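Local coordinates for protein LRIM1 (Anopheles gambiae, PDB 3O53) that pairs with the leucine-rich repeat protein APL1C in a heterodimeric complex that regulates complement-like immunity in the mosquito, at residues Glu61-Ser66 with Arg83-Asn88. Numbering follows the deposited sequence.
Sequences ELLNLS and RTLDLN. With NAG (2-acetamido-2-deoxy-beta-D-glucopyranose), chain C.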
loop_
_atom_site.group_PDB
_atom_site.type_symbol
_atom_site.label_atom_id
_atom_site.label_comp_id
_atom_site.label_asym_id
_atom_site.label_seq_id
_atom_site.Cartn_x
_atom_site.Cartn_y
_atom_site.Cartn_z
ATOM N N GLU A 61 10.081 -8.185 21.433
ATOM C CA GLU A 61 9.948 -8.424 19.995
ATOM C C GLU A 61 8.633 -7.909 19.418
ATOM O O GLU A 61 8.548 -7.622 18.229
ATOM C CB GLU A 61 10.056 -9.927 19.708
ATOM C CG GLU A 61 11.424 -10.498 20.002
ATOM C CD GLU A 61 11.510 -11.983 19.720
ATOM O OE1 GLU A 61 10.662 -12.500 18.960
ATOM O OE2 GLU A 61 12.430 -12.632 20.259
ATOM N N LEU A 62 7.595 -7.800 20.241
ATOM C CA LEU A 62 6.298 -7.351 19.735
ATOM C C LEU A 62 5.711 -6.327 20.679
ATOM O O LEU A 62 5.676 -6.538 21.887
ATOM C CB LEU A 62 5.327 -8.531 19.573
ATOM C CG LEU A 62 3.963 -8.200 18.950
ATOM C CD1 LEU A 62 3.350 -9.430 18.276
ATOM C CD2 LEU A 62 3.006 -7.618 19.982
ATOM N N LEU A 63 5.246 -5.220 20.119
ATOM C CA LEU A 63 4.685 -4.135 20.909
ATOM C C LEU A 63 3.370 -3.703 20.289
ATOM O O LEU A 63 3.313 -3.374 19.108
ATOM C CB LEU A 63 5.657 -2.954 20.947
ATOM C CG LEU A 63 5.194 -1.712 21.709
ATOM C CD1 LEU A 63 4.966 -2.020 23.186
ATOM C CD2 LEU A 63 6.210 -0.589 21.550
ATOM N N ASN A 64 2.315 -3.683 21.092
ATOM C CA ASN A 64 0.990 -3.332 20.598
ATOM C C ASN A 64 0.497 -2.030 21.220
ATOM O O ASN A 64 0.177 -1.979 22.403
ATOM C CB ASN A 64 0.012 -4.464 20.905
ATOM C CG ASN A 64 -1.234 -4.417 20.039
ATOM O OD1 ASN A 64 -1.718 -3.344 19.676
ATOM N ND2 ASN A 64 -1.763 -5.597 19.714
ATOM N N LEU A 65 0.459 -0.975 20.417
ATOM C CA LEU A 65 0.035 0.344 20.873
ATOM C C LEU A 65 -1.308 0.743 20.273
ATOM O O LEU A 65 -1.706 1.904 20.374
ATOM C CB LEU A 65 1.079 1.400 20.481
ATOM C CG LEU A 65 2.502 1.138 20.977
ATOM C CD1 LEU A 65 3.472 2.164 20.415
ATOM C CD2 LEU A 65 2.538 1.138 22.495
ATOM N N SER A 66 -2.003 -0.205 19.653
ATOM C CA SER A 66 -3.215 0.124 18.904
ATOM C C SER A 66 -4.327 0.682 19.785
ATOM O O SER A 66 -4.441 0.344 20.967
ATOM C CB SER A 66 -3.735 -1.093 18.124
ATOM O OG SER A 66 -4.312 -2.063 18.976
ATOM N N ARG A 83 10.395 -6.523 16.436
ATOM C CA ARG A 83 10.113 -7.164 15.152
ATOM C C ARG A 83 8.717 -6.819 14.654
ATOM O O ARG A 83 8.481 -6.708 13.457
ATOM C CB ARG A 83 10.232 -8.696 15.270
ATOM C CG ARG A 83 11.599 -9.179 15.727
ATOM C CD ARG A 83 11.596 -10.673 16.064
ATOM N NE ARG A 83 11.507 -11.506 14.867
ATOM C CZ ARG A 83 11.402 -12.832 14.875
ATOM N NH1 ARG A 83 11.374 -13.496 16.024
ATOM N NH2 ARG A 83 11.325 -13.498 13.728
ATOM N N THR A 84 7.779 -6.663 15.573
ATOM C CA THR A 84 6.400 -6.407 15.197
ATOM C C THR A 84 5.902 -5.217 15.991
ATOM O O THR A 84 6.037 -5.181 17.202
ATOM C CB THR A 84 5.516 -7.640 15.478
ATOM O OG1 THR A 84 6.025 -8.754 14.744
ATOM C CG2 THR A 84 4.075 -7.395 15.056
ATOM N N LEU A 85 5.351 -4.233 15.290
ATOM C CA LEU A 85 4.825 -3.040 15.926
ATOM C C LEU A 85 3.437 -2.791 15.390
ATOM O O LEU A 85 3.248 -2.713 14.185
ATOM C CB LEU A 85 5.717 -1.838 15.606
ATOM C CG LEU A 85 5.234 -0.490 16.136
ATOM C CD1 LEU A 85 5.206 -0.490 17.664
ATOM C CD2 LEU A 85 6.134 0.622 15.619
ATOM N N ASP A 86 2.463 -2.657 16.278
ATOM C CA ASP A 86 1.107 -2.336 15.858
ATOM C C ASP A 86 0.637 -1.047 16.533
ATOM O O ASP A 86 0.447 -1.010 17.742
ATOM C CB ASP A 86 0.170 -3.494 16.206
ATOM C CG ASP A 86 -1.259 -3.268 15.716
ATOM O OD1 ASP A 86 -1.632 -2.115 15.416
ATOM O OD2 ASP A 86 -2.021 -4.252 15.642
ATOM N N LEU A 87 0.468 0.019 15.760
ATOM C CA LEU A 87 -0.104 1.249 16.299
ATOM C C LEU A 87 -1.359 1.650 15.532
ATOM O O LEU A 87 -1.699 2.826 15.465
ATOM C CB LEU A 87 0.907 2.391 16.267
ATOM C CG LEU A 87 1.378 2.822 14.882
ATOM C CD1 LEU A 87 1.593 4.331 14.820
ATOM C CD2 LEU A 87 2.643 2.059 14.530
ATOM N N ASN A 88 -2.038 0.663 14.956
ATOM C CA ASN A 88 -3.327 0.885 14.312
ATOM C C ASN A 88 -4.216 1.751 15.196
ATOM O O ASN A 88 -4.270 1.558 16.414
ATOM C CB ASN A 88 -4.049 -0.445 14.053
ATOM C CG ASN A 88 -3.470 -1.225 12.879
ATOM O OD1 ASN A 88 -2.659 -0.717 12.110
ATOM N ND2 ASN A 88 -3.902 -2.477 12.739
HETATM C C1 NAG C . -3.016 -5.474 19.015
HETATM C C2 NAG C . -3.067 -6.731 18.165
HETATM C C3 NAG C . -4.381 -6.780 17.400
HETATM C C4 NAG C . -5.563 -6.573 18.336
HETATM C C5 NAG C . -5.378 -5.324 19.180
HETATM C C6 NAG C . -6.512 -5.195 20.189
HETATM C C7 NAG C . -1.018 -7.592 17.160
HETATM C C8 NAG C . -0.002 -7.349 16.090
HETATM N N2 NAG C . -1.993 -6.693 17.206
HETATM O O3 NAG C . -4.464 -8.001 16.711
HETATM O O4 NAG C . -6.718 -6.423 17.559
HETATM O O5 NAG C . -4.142 -5.386 19.860
HETATM O O6 NAG C . -6.466 -6.299 21.069
HETATM O O7 NAG C . -0.929 -8.559 17.920
#
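Asp86 faces Asn64 across two parallel strands, and the glycan on Asn64 joins the pair. Both side chains project from the same face; with Asp86 CG anti to the backbone N (chi1 -176°), the carboxylate reaches the sugar. From the base outward, Asp86 CB lies 3.9 Å from the acetamide methyl C8 of the N-acetylglucosamine. Asp86 CG is 3.8 Å from the sugar N2. Asp86 OD1 accepts from Asn88 N at 2.8 Å, an Asx turn, and lies against Ser66 CB. Asp86 OD2 takes the sugar N2-H at 2.9 Å, with a nearly straight N-H...O angle of 166°. Asn64 ND2 is bonded covalently to C1 of the sugar, while Asn64 OD1 accepts from Ser66 N in a matching Asx turn. The backbones form a parallel ladder: Leu63 N gives to Thr84 O and Leu63 O accepts from Asp86 N. On the other face Leu63 CD2 packs on Leu85 CD1 at 4.0 Å, in the core of this leucine-rich repeat domain. Just before the strands, Arg83 NH1 meets Glu61 OE1 from above the carboxylate plane in a 3.2 Å salt bridge. Backbone and core thus join two successive repeats, and the Asp86 bond to N2 probably limits rotation of the first sugar, rooted on the preceding repeat.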